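Local coordinates for coiled-coil and C2 domain-containing protein 1-like (Drosophila melanogaster, PDB 6EI6) that binds phosphatidylinositol monophosphates through its C2 domain and regulates endosomal sorting by the ESCRT pathway, probably by keeping the ESCRT-III subunit shrub from polymerising inappropriately, at residues L46-M51 with E259-K264; R57-A62 with T222-H227; F106-C111 with I253-M258. All blocks are in the same frame, centred on the assembly; numbering follows the deposited sequence.

Interaction 1 (L46-M51 with E259-K264); sequences LAKQLM and EHITEK
Ile261, Gln49 and Lys48 join two helices beside the C2 domain: the short helix 255-263, which follows the last strand of the C2 beta-sandwich, and helix 34-62, the first arm of an antiparallel helical hairpin completed by helix 66-91. The packing resembles a single knob in a hole: Ile261 points at the hairpin helix and touches Lys48 and Gln49, and also Gln45 and Met52 one turn to each side, so that four residues spaced i, i+3, i+4 and i+7 surround it. The closest backbone approach puts Gln49 CA 7.7 Å from Ile261 CA, and the gap is bridged mainly by side chains. With CG1 anti to the carbonyl carbon (chi1 -63°), Ile261 sends its two branches to different partners. The longer branch ends with CD1 4.2 Å from Lys48 CD, meeting the aliphatic part of a lysine chain that runs across it at about a right angle. That chain bends only at its last torsion, and its ammonium end leads away toward Glu44, a long and weak ion pair. The shorter branch lies over the glutamine stem, with Ile261 CG2 4.3 Å from Gln49 CG. Beyond CG the glutamine is extended and carries its amide past the end of helix 255-263 to the strand that follows. There Gln49 OE1 accepts hydrogen bonds from the backbone N of Leu266 and from the Gln45 amide; Lys264 O, 4.0 Å from Gln49 OE1, is only a neighbouring acceptor.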
loop_
_atom_site.group_PDB
_atom_site.type_symbol
_atom_site.label_atom_id
_atom_site.label_comp_id
_atom_site.label_asym_id
_atom_site.label_seq_id
_atom_site.Cartn_x
_atom_site.Cartn_y
_atom_site.Cartn_z
ATOM N N LEU A 46 16.358 12.482 -5.809
ATOM C CA LEU A 46 16.463 12.512 -4.357
ATOM C C LEU A 46 15.088 12.373 -3.716
ATOM O O LEU A 46 14.931 11.650 -2.723
ATOM C CB LEU A 46 17.154 13.809 -3.906
ATOM C CG LEU A 46 18.653 13.927 -4.232
ATOM C CD1 LEU A 46 19.170 15.379 -4.072
ATOM C CD2 LEU A 46 19.482 12.959 -3.381
ATOM N N ALA A 47 14.074 13.038 -4.288
ATOM C CA ALA A 47 12.707 12.872 -3.801
ATOM C C ALA A 47 12.250 11.417 -3.897
ATOM O O ALA A 47 11.610 10.907 -2.967
ATOM C CB ALA A 47 11.741 13.796 -4.561
ATOM N N LYS A 48 12.589 10.717 -4.995
ATOM C CA LYS A 48 12.248 9.291 -5.084
ATOM C C LYS A 48 12.982 8.485 -4.032
ATOM O O LYS A 48 12.427 7.538 -3.461
ATOM C CB LYS A 48 12.579 8.716 -6.456
ATOM C CG LYS A 48 11.596 9.021 -7.556
ATOM C CD LYS A 48 12.072 8.421 -8.885
ATOM C CE LYS A 48 11.208 8.922 -10.029
ATOM N NZ LYS A 48 11.022 10.416 -9.987
ATOM N N GLN A 49 14.240 8.836 -3.770
ATOM C CA GLN A 49 15.005 8.138 -2.743
ATOM C C GLN A 49 14.396 8.383 -1.369
ATOM O O GLN A 49 14.273 7.453 -0.556
ATOM C CB GLN A 49 16.471 8.599 -2.780
ATOM C CG GLN A 49 17.283 7.987 -3.915
ATOM C CD GLN A 49 18.696 8.601 -4.103
ATOM O OE1 GLN A 49 19.262 8.494 -5.191
ATOM N NE2 GLN A 49 19.249 9.243 -3.057
ATOM N N LEU A 50 14.037 9.641 -1.090
ATOM C CA LEU A 50 13.342 9.969 0.154
ATOM C C LEU A 50 12.096 9.100 0.336
ATOM O O LEU A 50 11.906 8.482 1.391
ATOM C CB LEU A 50 12.963 11.443 0.156
ATOM C CG LEU A 50 12.432 11.948 1.470
ATOM C CD1 LEU A 50 13.475 11.696 2.553
ATOM C CD2 LEU A 50 12.079 13.431 1.323
ATOM N N MET A 51 11.252 9.029 -0.699
ATOM C CA MET A 51 10.059 8.198 -0.632
ATOM C C MET A 51 10.393 6.764 -0.262
ATOM O O MET A 51 9.688 6.148 0.550
ATOM C CB MET A 51 9.310 8.217 -1.964
ATOM C CG MET A 51 7.935 7.552 -1.891
ATOM S SD MET A 51 6.772 8.514 -0.865
ATOM C CE MET A 51 6.626 9.980 -1.856
ATOM N N GLU A 259 14.862 -1.738 -7.211
ATOM C CA GLU A 259 16.225 -2.189 -6.973
ATOM C C GLU A 259 17.216 -1.414 -7.828
ATOM O O GLU A 259 18.319 -1.106 -7.379
ATOM C CB GLU A 259 16.337 -3.682 -7.244
ATOM C CG GLU A 259 15.850 -4.534 -6.092
ATOM C CD GLU A 259 15.622 -5.991 -6.495
ATOM O OE1 GLU A 259 15.525 -6.276 -7.721
ATOM O OE2 GLU A 259 15.535 -6.848 -5.577
ATOM N N HIS A 260 16.844 -1.073 -9.059
ATOM C CA HIS A 260 17.761 -0.295 -9.878
ATOM C C HIS A 260 18.086 1.029 -9.206
ATOM O O HIS A 260 19.255 1.429 -9.157
ATOM C CB HIS A 260 17.191 -0.099 -11.285
ATOM C CG HIS A 260 16.986 -1.392 -12.028
ATOM N ND1 HIS A 260 17.664 -2.554 -11.707
ATOM C CD2 HIS A 260 16.172 -1.712 -13.068
ATOM C CE1 HIS A 260 17.271 -3.534 -12.507
ATOM N NE2 HIS A 260 16.366 -3.051 -13.341
ATOM N N ILE A 261 17.076 1.692 -8.620
ATOM C CA ILE A 261 17.320 2.943 -7.905
ATOM C C ILE A 261 18.294 2.726 -6.756
ATOM O O ILE A 261 19.179 3.551 -6.498
ATOM C CB ILE A 261 15.992 3.531 -7.405
ATOM C CG1 ILE A 261 15.110 3.874 -8.608
ATOM C CG2 ILE A 261 16.238 4.738 -6.449
ATOM C CD1 ILE A 261 13.972 4.733 -8.254
ATOM N N THR A 262 18.141 1.631 -6.032
ATOM C CA THR A 262 19.021 1.439 -4.894
ATOM C C THR A 262 20.474 1.159 -5.321
ATOM O O THR A 262 21.394 1.334 -4.515
ATOM C CB THR A 262 18.440 0.341 -4.002
ATOM O OG1 THR A 262 18.925 0.543 -2.682
ATOM C CG2 THR A 262 18.824 -1.038 -4.475
ATOM N N GLU A 263 20.702 0.785 -6.581
ATOM C CA GLU A 263 22.040 0.523 -7.074
ATOM C C GLU A 263 22.744 1.767 -7.564
ATOM O O GLU A 263 23.962 1.735 -7.757
ATOM C CB GLU A 263 21.996 -0.500 -8.198
ATOM C CG GLU A 263 21.805 -1.903 -7.686
ATOM C CD GLU A 263 21.142 -2.772 -8.721
ATOM O OE1 GLU A 263 21.246 -2.401 -9.927
ATOM O OE2 GLU A 263 20.514 -3.801 -8.333
ATOM N N LYS A 264 22.013 2.848 -7.783
ATOM C CA LYS A 264 22.603 4.127 -8.118
ATOM C C LYS A 264 22.026 5.197 -7.194
ATOM O O LYS A 264 21.297 6.097 -7.593
ATOM C CB LYS A 264 22.384 4.463 -9.584
ATOM C CG LYS A 264 22.416 3.257 -10.478
ATOM C CD LYS A 264 22.647 3.644 -11.937
ATOM C CE LYS A 264 21.328 3.643 -12.721
ATOM N NZ LYS A 264 21.527 4.111 -14.131
#

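Interaction 2 (R57-A62 with T222-H227); sequences RDHHKA and TKCEIH. With SO4 (sulfate ion), chain E.
His59, near the end of helix 34-62, faces the entry to strand 225-233, where its CA lies 7.8 Å from Cys224 CA. CG of His59 is anti to the backbone N (chi1 172°), which swings the ring off the helix toward the strand. His59 ND1 donates a forked hydrogen bond to the Glu225 carboxylate, 3.0 Å to OE1 and 3.1 Å to OE2; the OE2 branch is the straighter, at 157° against 131°. Both oxygens offer their syn lone pairs, and ring and carboxylate are nearly coplanar, so the histidine meets the acid edge-on. This His-carboxylate pair ties the helical hairpin to an outermost strand of the C2 beta-sandwich. Cys224 SG sits obliquely to the same ring, 3.9 Å from the His59 centroid. Asn112 ND2 binds Glu225 OE1 as well, which helps fix the carboxylate's rotation. Two residues back along the helix, Arg57 NE forms a salt bridge with Asp58 OD1 3.2 Å away, and the guanidinium also pairs with Glu73 of helix 66-91. Its two terminal nitrogens grip a sulfate, probably from the crystallisation liquor: NH1 of Arg57 binds sulfate O1, and NH2 of Arg57 lies 2.8 Å from sulfate O3.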
loop_
_atom_site.group_PDB
_atom_site.type_symbol
_atom_site.label_atom_id
_atom_site.label_comp_id
_atom_site.label_asym_id
_atom_site.label_seq_id
_atom_site.Cartn_x
_atom_site.Cartn_y
_atom_site.Cartn_z
ATOM N N ARG A 57 11.010 2.519 6.026
ATOM C CA ARG A 57 10.869 2.834 7.444
ATOM C C ARG A 57 9.501 2.416 7.957
ATOM O O ARG A 57 9.382 1.799 9.025
ATOM C CB ARG A 57 11.084 4.331 7.678
ATOM C CG ARG A 57 10.812 4.782 9.080
ATOM C CD ARG A 57 10.672 6.290 9.125
ATOM N NE ARG A 57 9.432 6.701 8.461
ATOM C CZ ARG A 57 9.158 7.935 8.048
ATOM N NH1 ARG A 57 10.039 8.918 8.208
ATOM N NH2 ARG A 57 8.002 8.174 7.448
ATOM N N ASP A 58 8.455 2.726 7.187
ATOM C CA ASP A 58 7.099 2.456 7.638
ATOM C C ASP A 58 6.818 0.965 7.650
ATOM O O ASP A 58 6.141 0.462 8.556
ATOM C CB ASP A 58 6.104 3.204 6.755
ATOM C CG ASP A 58 6.082 4.684 7.054
ATOM O OD1 ASP A 58 6.663 5.083 8.095
ATOM O OD2 ASP A 58 5.501 5.449 6.252
ATOM N N HIS A 59 7.358 0.232 6.676
ATOM C CA HIS A 59 7.230 -1.218 6.730
ATOM C C HIS A 59 7.867 -1.785 7.995
ATOM O O HIS A 59 7.282 -2.650 8.654
ATOM C CB HIS A 59 7.853 -1.864 5.502
ATOM C CG HIS A 59 7.920 -3.351 5.595
ATOM N ND1 HIS A 59 6.852 -4.162 5.274
ATOM C CD2 HIS A 59 8.912 -4.176 6.007
ATOM C CE1 HIS A 59 7.192 -5.425 5.460
ATOM N NE2 HIS A 59 8.433 -5.461 5.914
ATOM N N HIS A 60 9.068 -1.310 8.351
ATOM C CA HIS A 60 9.728 -1.825 9.547
ATOM C C HIS A 60 8.981 -1.429 10.815
ATOM O O HIS A 60 8.944 -2.208 11.775
ATOM C CB HIS A 60 11.183 -1.348 9.595
ATOM C CG HIS A 60 12.049 -2.021 8.581
ATOM N ND1 HIS A 60 12.117 -3.393 8.458
ATOM C CD2 HIS A 60 12.848 -1.517 7.614
ATOM C CE1 HIS A 60 12.933 -3.707 7.467
ATOM N NE2 HIS A 60 13.383 -2.587 6.932
ATOM N N LYS A 61 8.368 -0.239 10.829
ATOM C CA LYS A 61 7.566 0.180 11.976
ATOM C C LYS A 61 6.366 -0.733 12.169
ATOM O O LYS A 61 6.119 -1.237 13.273
ATOM C CB LYS A 61 7.106 1.618 11.795
ATOM C CG LYS A 61 6.015 2.004 12.757
ATOM C CD LYS A 61 5.941 3.497 12.921
ATOM C CE LYS A 61 4.551 4.017 12.609
ATOM N NZ LYS A 61 4.317 5.370 13.206
ATOM N N ALA A 62 5.620 -0.975 11.092
ATOM C CA ALA A 62 4.469 -1.863 11.159
ATOM C C ALA A 62 4.838 -3.272 11.598
ATOM O O ALA A 62 3.964 -4.006 12.071
ATOM C CB ALA A 62 3.771 -1.931 9.808
ATOM N N THR A 222 4.643 -0.146 -5.302
ATOM C CA THR A 222 5.870 0.272 -4.648
ATOM C C THR A 222 5.910 -0.028 -3.166
ATOM O O THR A 222 6.968 0.154 -2.561
ATOM C CB THR A 222 6.115 1.774 -4.843
ATOM O OG1 THR A 222 5.096 2.514 -4.170
ATOM C CG2 THR A 222 6.107 2.123 -6.312
ATOM N N LYS A 223 4.801 -0.461 -2.562
ATOM C CA LYS A 223 4.773 -0.873 -1.168
ATOM C C LYS A 223 4.378 -2.339 -1.069
ATOM O O LYS A 223 3.869 -2.954 -2.018
ATOM C CB LYS A 223 3.815 -0.025 -0.337
ATOM C CG LYS A 223 4.367 1.336 -0.023
ATOM C CD LYS A 223 3.527 2.038 1.019
ATOM C CE LYS A 223 3.005 3.328 0.484
ATOM N NZ LYS A 223 2.395 3.042 -0.842
ATOM N N CYS A 224 4.628 -2.914 0.091
ATOM C CA CYS A 224 4.418 -4.339 0.206
ATOM C C CYS A 224 3.231 -4.678 1.092
ATOM O O CYS A 224 2.926 -5.871 1.267
ATOM C CB CYS A 224 5.694 -5.015 0.710
ATOM S SG CYS A 224 6.303 -4.187 2.126
ATOM N N GLU A 225 2.550 -3.672 1.643
ATOM C CA GLU A 225 1.257 -3.914 2.252
ATOM C C GLU A 225 0.430 -2.640 2.266
ATOM O O GLU A 225 0.961 -1.526 2.320
ATOM C CB GLU A 225 1.384 -4.490 3.666
ATOM C CG GLU A 225 1.965 -3.584 4.703
ATOM C CD GLU A 225 3.476 -3.744 4.834
ATOM O OE1 GLU A 225 3.984 -4.895 4.798
ATOM O OE2 GLU A 225 4.158 -2.703 4.947
ATOM N N ILE A 226 -0.889 -2.828 2.194
ATOM C CA ILE A 226 -1.882 -1.798 2.486
ATOM C C ILE A 226 -2.531 -2.154 3.817
ATOM O O ILE A 226 -2.861 -3.320 4.059
ATOM C CB ILE A 226 -2.926 -1.703 1.366
ATOM C CG1 ILE A 226 -2.255 -1.306 0.053
ATOM C CG2 ILE A 226 -4.043 -0.736 1.748
ATOM C CD1 ILE A 226 -3.108 -1.558 -1.188
ATOM N N HIS A 227 -2.666 -1.175 4.701
ATOM C CA HIS A 227 -3.348 -1.406 5.971
ATOM C C HIS A 227 -4.030 -0.114 6.404
ATOM O O HIS A 227 -3.369 0.851 6.793
ATOM C CB HIS A 227 -2.385 -1.902 7.036
ATOM C CG HIS A 227 -2.987 -1.966 8.406
ATOM N ND1 HIS A 227 -2.235 -1.852 9.557
ATOM C CD2 HIS A 227 -4.273 -2.116 8.811
ATOM C CE1 HIS A 227 -3.031 -1.940 10.612
ATOM N NE2 HIS A 227 -4.272 -2.097 10.184
HETATM S S SO4 E . 7.625 12.090 7.631
HETATM O O1 SO4 E . 9.057 11.922 7.911
HETATM O O2 SO4 E . 7.453 13.157 6.635
HETATM O O3 SO4 E . 7.035 10.832 7.138
HETATM O O4 SO4 E . 6.949 12.492 8.869
#

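Interaction 3 (F106-C111 with I253-M258); sequences FNIVHC and ILTKQM
Ile108 and Val109 close on Thr255 through methyl groups. Ile108 CG2 lies 3.4 Å from Thr255 OG1 and also borders the threonine methyl, the two side chains sliding past each other in opposite directions. Val109 comes in at about a right angle, its CG2 3.6 Å from Thr255 CG2. One helical turn on, Ile108 CD1 reaches Met258 CB at 4.1 Å, so the isoleucine spans the side of the first turn of helix 255-263. The division of labour on Thr255 follows from its first torsion (chi1 -81°): CG2 stands anti to the backbone N and faces the valine, while OG1 lies beside that N and hydrogen-bonds to Pro252 O, with a weak bond to Asn251 ND2. The hydroxyl that Ile108 covers is thereby already satisfied. The contact belongs to the seam between the C2 beta-sandwich and the helices beside it: residues 106-111 form part of the connection into strand 119-128, and helix 255-263 leaves the sandwich after strand 241-249. A short 3-10 turn presents Ile108 and Val109 side by side, closed by His110 N, 2.9 Å from Asn107 O. Across from it, Met258 N bonds to Leu254 O at 3.2 Å and starts the helix, with Leu254 at the N-cap position. Farther out, Ile108 also touches Pro252 and Met52 of helix 34-62. Phe106, at the start of the segment, packs edge-to-face with Phe72 of helix 66-91 and meets the ring of Trp265 on strand 265-268.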
loop_
_atom_site.group_PDB
_atom_site.type_symbol
_atom_site.label_atom_id
_atom_site.label_comp_id
_atom_site.label_asym_id
_atom_site.label_seq_id
_atom_site.Cartn_x
_atom_site.Cartn_y
_atom_site.Cartn_z
ATOM N N PHE A 106 18.563 -1.888 0.444
ATOM C CA PHE A 106 17.213 -2.170 0.898
ATOM C C PHE A 106 17.013 -3.648 0.662
ATOM O O PHE A 106 17.640 -4.239 -0.229
ATOM C CB PHE A 106 16.156 -1.369 0.142
ATOM C CG PHE A 106 16.220 0.123 0.382
ATOM C CD1 PHE A 106 17.397 0.831 0.176
ATOM C CD2 PHE A 106 15.096 0.817 0.804
ATOM C CE1 PHE A 106 17.454 2.206 0.396
ATOM C CE2 PHE A 106 15.146 2.201 1.030
ATOM C CZ PHE A 106 16.327 2.888 0.824
ATOM N N ASN A 107 16.184 -4.272 1.473
ATOM C CA ASN A 107 16.054 -5.694 1.201
ATOM C C ASN A 107 14.685 -5.959 0.602
ATOM O O ASN A 107 13.899 -6.726 1.165
ATOM C CB ASN A 107 16.287 -6.512 2.464
ATOM C CG ASN A 107 16.559 -7.962 2.166
ATOM O OD1 ASN A 107 16.788 -8.347 1.017
ATOM N ND2 ASN A 107 16.522 -8.783 3.196
ATOM N N ILE A 108 14.406 -5.319 -0.540
ATOM C CA ILE A 108 13.025 -5.183 -1.008
ATOM C C ILE A 108 12.413 -6.548 -1.287
ATOM O O ILE A 108 11.223 -6.777 -1.021
ATOM C CB ILE A 108 12.955 -4.267 -2.246
ATOM C CG1 ILE A 108 13.425 -2.863 -1.880
ATOM C CG2 ILE A 108 11.526 -4.221 -2.821
ATOM C CD1 ILE A 108 14.159 -2.180 -3.006
ATOM N N VAL A 109 13.219 -7.485 -1.796
ATOM C CA VAL A 109 12.714 -8.804 -2.168
ATOM C C VAL A 109 12.284 -9.645 -0.963
ATOM O O VAL A 109 11.608 -10.664 -1.147
ATOM C CB VAL A 109 13.797 -9.448 -3.073
ATOM C CG1 VAL A 109 13.814 -10.969 -3.022
ATOM C CG2 VAL A 109 13.607 -8.988 -4.524
ATOM N N HIS A 110 12.567 -9.201 0.272
ATOM C CA HIS A 110 12.400 -10.022 1.473
ATOM C C HIS A 110 11.607 -9.326 2.582
ATOM O O HIS A 110 11.832 -9.611 3.762
ATOM C CB HIS A 110 13.762 -10.451 2.038
ATOM C CG HIS A 110 14.475 -11.477 1.211
ATOM N ND1 HIS A 110 13.915 -12.063 0.093
ATOM C CD2 HIS A 110 15.710 -12.016 1.336
ATOM C CE1 HIS A 110 14.766 -12.927 -0.427
ATOM N NE2 HIS A 110 15.865 -12.912 0.304
ATOM N N CYS A 111 10.702 -8.400 2.272
ATOM C CA CYS A 111 9.800 -7.899 3.314
ATOM C C CYS A 111 8.491 -8.655 3.181
ATOM O O CYS A 111 8.048 -8.930 2.071
ATOM C CB CYS A 111 9.588 -6.379 3.239
ATOM S SG CYS A 111 8.965 -5.619 1.718
ATOM N N ILE A 253 5.071 -4.966 -6.704
ATOM C CA ILE A 253 5.034 -5.347 -8.112
ATOM C C ILE A 253 6.267 -4.815 -8.837
ATOM O O ILE A 253 6.925 -5.535 -9.598
ATOM C CB ILE A 253 3.733 -4.847 -8.772
ATOM C CG1 ILE A 253 2.502 -5.291 -7.977
ATOM C CG2 ILE A 253 3.629 -5.351 -10.196
ATOM C CD1 ILE A 253 2.512 -6.732 -7.616
ATOM N N LEU A 254 6.584 -3.540 -8.628
ATOM C CA LEU A 254 7.726 -2.897 -9.277
ATOM C C LEU A 254 8.994 -2.985 -8.438
ATOM O O LEU A 254 9.737 -2.003 -8.304
ATOM C CB LEU A 254 7.385 -1.445 -9.589
ATOM C CG LEU A 254 6.054 -1.235 -10.304
ATOM C CD1 LEU A 254 5.786 0.273 -10.506
ATOM C CD2 LEU A 254 6.070 -2.011 -11.616
ATOM N N THR A 255 9.240 -4.152 -7.842
ATOM C CA THR A 255 10.465 -4.372 -7.093
ATOM C C THR A 255 11.692 -4.220 -7.986
ATOM O O THR A 255 12.717 -3.678 -7.556
ATOM C CB THR A 255 10.433 -5.755 -6.452
ATOM O OG1 THR A 255 9.656 -5.711 -5.243
ATOM C CG2 THR A 255 11.851 -6.239 -6.143
ATOM N N LYS A 256 11.587 -4.648 -9.243
ATOM C CA LYS A 256 12.762 -4.703 -10.104
ATOM C C LYS A 256 13.327 -3.316 -10.331
ATOM O O LYS A 256 14.533 -3.093 -10.152
ATOM C CB LYS A 256 12.423 -5.367 -11.436
ATOM C CG LYS A 256 13.616 -5.539 -12.356
ATOM C CD LYS A 256 13.267 -6.351 -13.609
ATOM C CE LYS A 256 14.538 -6.743 -14.384
ATOM N NZ LYS A 256 14.554 -8.172 -14.871
ATOM N N GLN A 257 12.470 -2.357 -10.709
ATOM C CA GLN A 257 12.959 -1.004 -10.922
ATOM C C GLN A 257 13.253 -0.262 -9.623
ATOM O O GLN A 257 14.057 0.673 -9.635
ATOM C CB GLN A 257 11.990 -0.189 -11.777
ATOM C CG GLN A 257 10.575 -0.134 -11.338
ATOM C CD GLN A 257 9.676 0.303 -12.491
ATOM O OE1 GLN A 257 9.054 -0.538 -13.148
ATOM N NE2 GLN A 257 9.625 1.622 -12.760
ATOM N N MET A 258 12.653 -0.665 -8.505
ATOM C CA MET A 258 13.069 -0.094 -7.227
ATOM C C MET A 258 14.499 -0.494 -6.905
ATOM O O MET A 258 15.275 0.313 -6.384
ATOM C CB MET A 258 12.115 -0.529 -6.109
ATOM C CG MET A 258 10.742 0.195 -6.148
ATOM S SD MET A 258 9.493 -0.496 -5.038
ATOM C CE MET A 258 10.250 -0.163 -3.439
#

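Interactions 1 and 2 both use helix 34-62, with their centres about 17 Å apart; interaction 1 docks the last helix, 255-263, on it and interaction 2 the edge of the C2 sandwich. Interaction 3 touches both: its Val109, Ile108 and Phe106 border Glu259 and Thr262 of interaction 1, with which it shares helix 255-263, and its Cys111 borders the His59 and Cys224 side chains of interaction 2. Chemistry follows place. Interaction 2, nearest the centre of the chain, is buried and polar, held by a histidine and a carboxylate. Interactions 1 and 3 lie farther out, are partly buried and rest on aliphatic packing, while their main polar groups, Gln49 and Thr255, find partners just outside the segments.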